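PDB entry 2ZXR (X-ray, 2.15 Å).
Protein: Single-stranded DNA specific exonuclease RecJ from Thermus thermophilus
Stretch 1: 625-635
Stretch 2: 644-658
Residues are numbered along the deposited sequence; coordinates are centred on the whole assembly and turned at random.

Stretch 1, residues 625-635: RLKALVHRRLL
Stretch 2 644-658: GLFSEALLAYWEVNR

Two helices of RecJ pack side by side in nearly antiparallel fashion, their N-to-C directions 151° apart and their axes 8.7 Å apart at closest approach. Residues 625-635 are helical throughout, with phi/psi near -62/-44; residues 644-655 match them, and Val656 (-64/12) is the first to leave helical geometry, followed by Asn657 at -130/-14. The register is fixed at one end by Lys627 CA and Val656 CA, 6.3 Å apart, and at the other by Leu634 CA and Phe646 CA, 5.6 Å apart. The contact buries 615 Å², both sides summed, and no direct hydrogen bond crosses it; it rests on apolar packing, one long salt bridge and a bridging water.

Along stretch 1, Arg625 lies out of reach. Leu626 points toward the partner with chi1 -149° and chi2 t, and Leu626 CD1 lies 4.2 Å from Val656 CG1. Lys627, directed sideways, lays its aliphatic part against Val656, just past the end of the second helix: Lys627 CG is 4.1 Å from Val656 CG2, while the amine remains free of any polar partner in stretch 2. Next to Val656, Asn657 (chi1 m) folds back so that Asn657 ND2 donates a weak 2.8 Å hydrogen bond to Tyr653 O.

Ala628 and Leu629 make no contact. The CA-to-CB bond of Val630 points toward stretch 2 (chi1 t), where its short branched side chain suits the close backbone approach. Val630 CG1 lies 3.6 Å from Ala649 O and 3.9 Å from Tyr653 CB; Val630 CG2 reaches Ala652 CB at 4.1 Å and Val656 CG1 at 4.0 Å. Val656 is itself in rotamer m and points toward stretch 1.

The CB of His631 points away, yet chi1 m and chi2 178° bring the ring end back, with His631 NE2 3.8 Å from Tyr653 CE1. The two rings meet rim to rim, centroids 6.0 Å apart and planes at 44°. Arg632 stays out of reach.

Arg633 starts toward stretch 2, Arg633 CB lying 4.0 Å from Ala649 CB, then bends through chi1 -101°, chi2 m, chi3 -127° and chi4 -64°. Arg633 NH2 thereby comes within 4.0 Å of Leu645 CD2 and forms a long salt bridge with Glu648 OE1 at 3.8 Å, the glutamate being extended (chi1 t, chi2 t). A water bridges this site: it accepts a weak hydrogen bond from Arg633 NE and donates to Leu645 O and Glu648 OE1, with 2.9 Å between its oxygen and each of these three atoms.

Leu634 has the largest covered area of any residue here. Its CB points sideways, but chi1 m and chi2 t carry the end inward as a knob among Phe646, Ala649, Leu650 and Tyr653. Leu634 CD2 lies 3.7 Å from Ala649 CB and 3.8 Å from Phe646 CE1; Leu634 CD1 lies 3.6 Å from Tyr653 CD1. Alanine leaves room for the knob, while Phe646 (chi1 t, chi2 74°) and Tyr653 (chi1 t, chi2 76°) bring ring carbons against the leucine methyls. Leu635 points away, ending the contact.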

# COMPACT_ATOMS: atom_id res chain seq x y z
N ARG A 625 -1.47 -16.51 -22.49
CA ARG A 625 -1.94 -15.33 -21.78
C ARG A 625 -0.83 -14.28 -21.69
O ARG A 625 -1.11 -13.09 -21.61
CB ARG A 625 -2.43 -15.72 -20.38
CG ARG A 625 -3.75 -16.49 -20.38
CD ARG A 625 -4.50 -16.23 -19.08
NE ARG A 625 -3.94 -16.94 -17.94
CZ ARG A 625 -4.02 -16.53 -16.67
NH1 ARG A 625 -4.62 -15.40 -16.36
NH2 ARG A 625 -3.50 -17.27 -15.70
N LEU A 626 0.42 -14.73 -21.69
CA LEU A 626 1.54 -13.80 -21.65
C LEU A 626 1.49 -13.05 -22.99
O LEU A 626 1.61 -11.82 -23.05
CB LEU A 626 2.88 -14.55 -21.53
CG LEU A 626 4.07 -13.91 -20.79
CD1 LEU A 626 5.35 -14.57 -21.27
CD2 LEU A 626 4.16 -12.44 -21.03
N LYS A 627 1.28 -13.79 -24.07
CA LYS A 627 1.22 -13.18 -25.40
C LYS A 627 0.10 -12.18 -25.46
O LYS A 627 0.26 -11.06 -25.96
CB LYS A 627 1.01 -14.24 -26.47
CG LYS A 627 2.05 -14.22 -27.56
CD LYS A 627 1.42 -14.23 -28.95
CE LYS A 627 1.14 -15.63 -29.45
NZ LYS A 627 0.72 -15.60 -30.90
N ALA A 628 -1.05 -12.61 -24.97
CA ALA A 628 -2.24 -11.77 -24.95
C ALA A 628 -1.99 -10.48 -24.19
O ALA A 628 -2.46 -9.43 -24.60
CB ALA A 628 -3.41 -12.54 -24.32
N LEU A 629 -1.26 -10.56 -23.08
CA LEU A 629 -0.98 -9.33 -22.32
C LEU A 629 -0.14 -8.36 -23.18
O LEU A 629 -0.43 -7.16 -23.24
CB LEU A 629 -0.24 -9.65 -21.02
CG LEU A 629 0.10 -8.49 -20.08
CD1 LEU A 629 0.27 -9.04 -18.64
CD2 LEU A 629 1.36 -7.78 -20.54
N VAL A 630 0.89 -8.89 -23.82
CA VAL A 630 1.76 -8.08 -24.66
C VAL A 630 0.97 -7.44 -25.82
O VAL A 630 1.14 -6.25 -26.12
CB VAL A 630 2.95 -8.93 -25.20
CG1 VAL A 630 3.82 -8.09 -26.14
CG2 VAL A 630 3.77 -9.44 -24.03
N HIS A 631 0.09 -8.22 -26.43
CA HIS A 631 -0.76 -7.72 -27.52
C HIS A 631 -1.65 -6.57 -27.08
O HIS A 631 -1.70 -5.52 -27.74
CB HIS A 631 -1.62 -8.85 -28.10
CG HIS A 631 -0.83 -9.84 -28.91
ND1 HIS A 631 -1.39 -10.95 -29.49
CD2 HIS A 631 0.48 -9.85 -29.25
CE1 HIS A 631 -0.46 -11.61 -30.16
NE2 HIS A 631 0.68 -10.97 -30.03
N ARG A 632 -2.35 -6.74 -25.96
CA ARG A 632 -3.22 -5.70 -25.44
C ARG A 632 -2.39 -4.44 -25.12
O ARG A 632 -2.84 -3.30 -25.33
CB ARG A 632 -3.94 -6.23 -24.19
CG ARG A 632 -4.64 -5.20 -23.33
CD ARG A 632 -4.54 -5.64 -21.85
NE ARG A 632 -4.72 -7.08 -21.77
CZ ARG A 632 -4.29 -7.86 -20.79
NH1 ARG A 632 -3.63 -7.37 -19.76
NH2 ARG A 632 -4.47 -9.17 -20.89
N ARG A 633 -1.18 -4.64 -24.60
CA ARG A 633 -0.29 -3.51 -24.31
C ARG A 633 0.06 -2.78 -25.61
O ARG A 633 -0.03 -1.56 -25.69
CB ARG A 633 1.03 -3.95 -23.68
CG ARG A 633 1.11 -3.77 -22.19
CD ARG A 633 0.90 -2.33 -21.78
NE ARG A 633 2.01 -1.90 -20.95
CZ ARG A 633 2.31 -2.41 -19.76
NH1 ARG A 633 1.58 -3.37 -19.24
NH2 ARG A 633 3.35 -1.93 -19.11
N LEU A 634 0.47 -3.55 -26.62
CA LEU A 634 0.85 -2.97 -27.91
C LEU A 634 -0.26 -2.12 -28.48
O LEU A 634 -0.06 -0.97 -28.85
CB LEU A 634 1.22 -4.06 -28.93
CG LEU A 634 2.65 -4.60 -28.95
CD1 LEU A 634 2.77 -5.72 -29.99
CD2 LEU A 634 3.62 -3.47 -29.28
N LEU A 635 -1.46 -2.71 -28.56
CA LEU A 635 -2.62 -2.01 -29.08
C LEU A 635 -2.94 -0.79 -28.26
O LEU A 635 -3.29 0.25 -28.81
CB LEU A 635 -3.86 -2.91 -29.08
CG LEU A 635 -4.08 -3.87 -30.25
CD1 LEU A 635 -4.16 -3.09 -31.57
CD2 LEU A 635 -2.96 -4.85 -30.29
N GLY A 644 7.06 5.41 -25.27
CA GLY A 644 7.75 4.59 -24.29
C GLY A 644 7.14 3.22 -24.05
O GLY A 644 7.86 2.22 -24.09
N LEU A 645 5.83 3.19 -23.82
CA LEU A 645 5.07 1.94 -23.56
C LEU A 645 5.00 1.06 -24.79
O LEU A 645 5.07 -0.16 -24.72
CB LEU A 645 3.65 2.29 -23.10
CG LEU A 645 3.61 2.87 -21.67
CD1 LEU A 645 2.29 3.56 -21.35
CD2 LEU A 645 3.90 1.71 -20.71
N PHE A 646 4.86 1.69 -25.94
CA PHE A 646 4.78 0.95 -27.20
C PHE A 646 6.14 0.32 -27.46
O PHE A 646 6.23 -0.86 -27.82
CB PHE A 646 4.44 1.89 -28.33
CG PHE A 646 4.28 1.21 -29.63
CD1 PHE A 646 3.15 0.45 -29.89
CD2 PHE A 646 5.28 1.30 -30.60
CE1 PHE A 646 3.02 -0.21 -31.08
CE2 PHE A 646 5.14 0.63 -31.79
CZ PHE A 646 4.01 -0.12 -32.04
N SER A 647 7.19 1.12 -27.27
CA SER A 647 8.56 0.64 -27.47
C SER A 647 8.84 -0.50 -26.50
O SER A 647 9.42 -1.51 -26.87
CB SER A 647 9.59 1.76 -27.22
OG SER A 647 9.55 2.76 -28.22
N GLU A 648 8.42 -0.33 -25.25
CA GLU A 648 8.68 -1.36 -24.26
C GLU A 648 7.95 -2.64 -24.63
O GLU A 648 8.51 -3.75 -24.58
CB GLU A 648 8.23 -0.90 -22.87
CG GLU A 648 8.37 -1.97 -21.82
CD GLU A 648 7.89 -1.52 -20.46
OE1 GLU A 648 6.79 -0.91 -20.37
OE2 GLU A 648 8.61 -1.78 -19.49
N ALA A 649 6.69 -2.45 -25.01
CA ALA A 649 5.83 -3.56 -25.38
C ALA A 649 6.36 -4.29 -26.61
O ALA A 649 6.20 -5.51 -26.74
CB ALA A 649 4.43 -3.03 -25.66
N LEU A 650 6.97 -3.53 -27.51
CA LEU A 650 7.51 -4.12 -28.73
C LEU A 650 8.67 -5.03 -28.36
O LEU A 650 8.79 -6.13 -28.91
CB LEU A 650 7.94 -3.03 -29.71
CG LEU A 650 8.53 -3.52 -31.04
CD1 LEU A 650 7.63 -4.59 -31.66
CD2 LEU A 650 8.67 -2.35 -31.99
N LEU A 651 9.52 -4.60 -27.43
CA LEU A 651 10.63 -5.46 -27.00
C LEU A 651 10.09 -6.78 -26.43
O LEU A 651 10.61 -7.86 -26.72
CB LEU A 651 11.47 -4.76 -25.94
CG LEU A 651 12.15 -3.46 -26.37
CD1 LEU A 651 13.09 -3.02 -25.24
CD2 LEU A 651 12.94 -3.66 -27.67
N ALA A 652 9.04 -6.71 -25.62
CA ALA A 652 8.49 -7.94 -25.04
C ALA A 652 7.92 -8.78 -26.19
O ALA A 652 8.01 -10.01 -26.18
CB ALA A 652 7.39 -7.62 -23.99
N TYR A 653 7.33 -8.08 -27.16
CA TYR A 653 6.74 -8.74 -28.33
C TYR A 653 7.79 -9.56 -29.10
O TYR A 653 7.50 -10.69 -29.49
CB TYR A 653 6.12 -7.70 -29.26
CG TYR A 653 5.53 -8.29 -30.53
CD1 TYR A 653 4.32 -8.97 -30.51
CD2 TYR A 653 6.20 -8.18 -31.75
CE1 TYR A 653 3.79 -9.53 -31.67
CE2 TYR A 653 5.68 -8.75 -32.92
CZ TYR A 653 4.47 -9.42 -32.87
OH TYR A 653 3.95 -10.00 -34.01
N TRP A 654 8.98 -9.00 -29.33
CA TRP A 654 10.02 -9.75 -30.04
C TRP A 654 10.31 -11.01 -29.21
O TRP A 654 10.42 -12.11 -29.74
CB TRP A 654 11.37 -9.03 -30.11
CG TRP A 654 11.45 -7.63 -30.68
CD1 TRP A 654 12.18 -6.58 -30.15
CD2 TRP A 654 10.90 -7.16 -31.90
NE1 TRP A 654 12.11 -5.49 -30.97
CE2 TRP A 654 11.33 -5.81 -32.05
CE3 TRP A 654 10.10 -7.73 -32.87
CZ2 TRP A 654 10.98 -5.03 -33.15
CZ3 TRP A 654 9.74 -6.96 -33.94
CH2 TRP A 654 10.18 -5.62 -34.08
N GLU A 655 10.47 -10.82 -27.91
CA GLU A 655 10.77 -11.94 -27.03
C GLU A 655 9.71 -13.05 -27.00
O GLU A 655 10.04 -14.22 -27.21
CB GLU A 655 11.02 -11.45 -25.60
CG GLU A 655 12.50 -11.34 -25.30
CD GLU A 655 13.29 -12.54 -25.84
OE1 GLU A 655 13.09 -13.68 -25.36
OE2 GLU A 655 14.09 -12.34 -26.78
N VAL A 656 8.45 -12.70 -26.76
CA VAL A 656 7.40 -13.71 -26.73
C VAL A 656 7.20 -14.41 -28.06
O VAL A 656 6.21 -15.10 -28.26
CB VAL A 656 6.04 -13.13 -26.31
CG1 VAL A 656 6.13 -12.58 -24.92
CG2 VAL A 656 5.58 -12.08 -27.29
N ASN A 657 8.12 -14.21 -28.99
CA ASN A 657 7.98 -14.88 -30.27
C ASN A 657 9.26 -15.58 -30.64
O ASN A 657 9.27 -16.42 -31.54
CB ASN A 657 7.57 -13.89 -31.35
CG ASN A 657 6.10 -13.51 -31.26
OD1 ASN A 657 5.23 -14.38 -31.25
ND2 ASN A 657 5.82 -12.23 -31.20
N ARG A 658 10.35 -15.26 -29.95
CA ARG A 658 11.63 -15.88 -30.26
C ARG A 658 11.54 -17.40 -30.14
O ARG A 658 10.47 -17.89 -29.70
CB ARG A 658 12.72 -15.34 -29.31
CG ARG A 658 14.11 -15.81 -29.69
CD ARG A 658 14.97 -16.06 -28.46
NE ARG A 658 15.38 -14.83 -27.80
CZ ARG A 658 16.04 -14.80 -26.64
NH1 ARG A 658 16.35 -15.93 -26.01
NH2 ARG A 658 16.40 -13.64 -26.11
O HOH W 1 4.64 -1.52 -22.19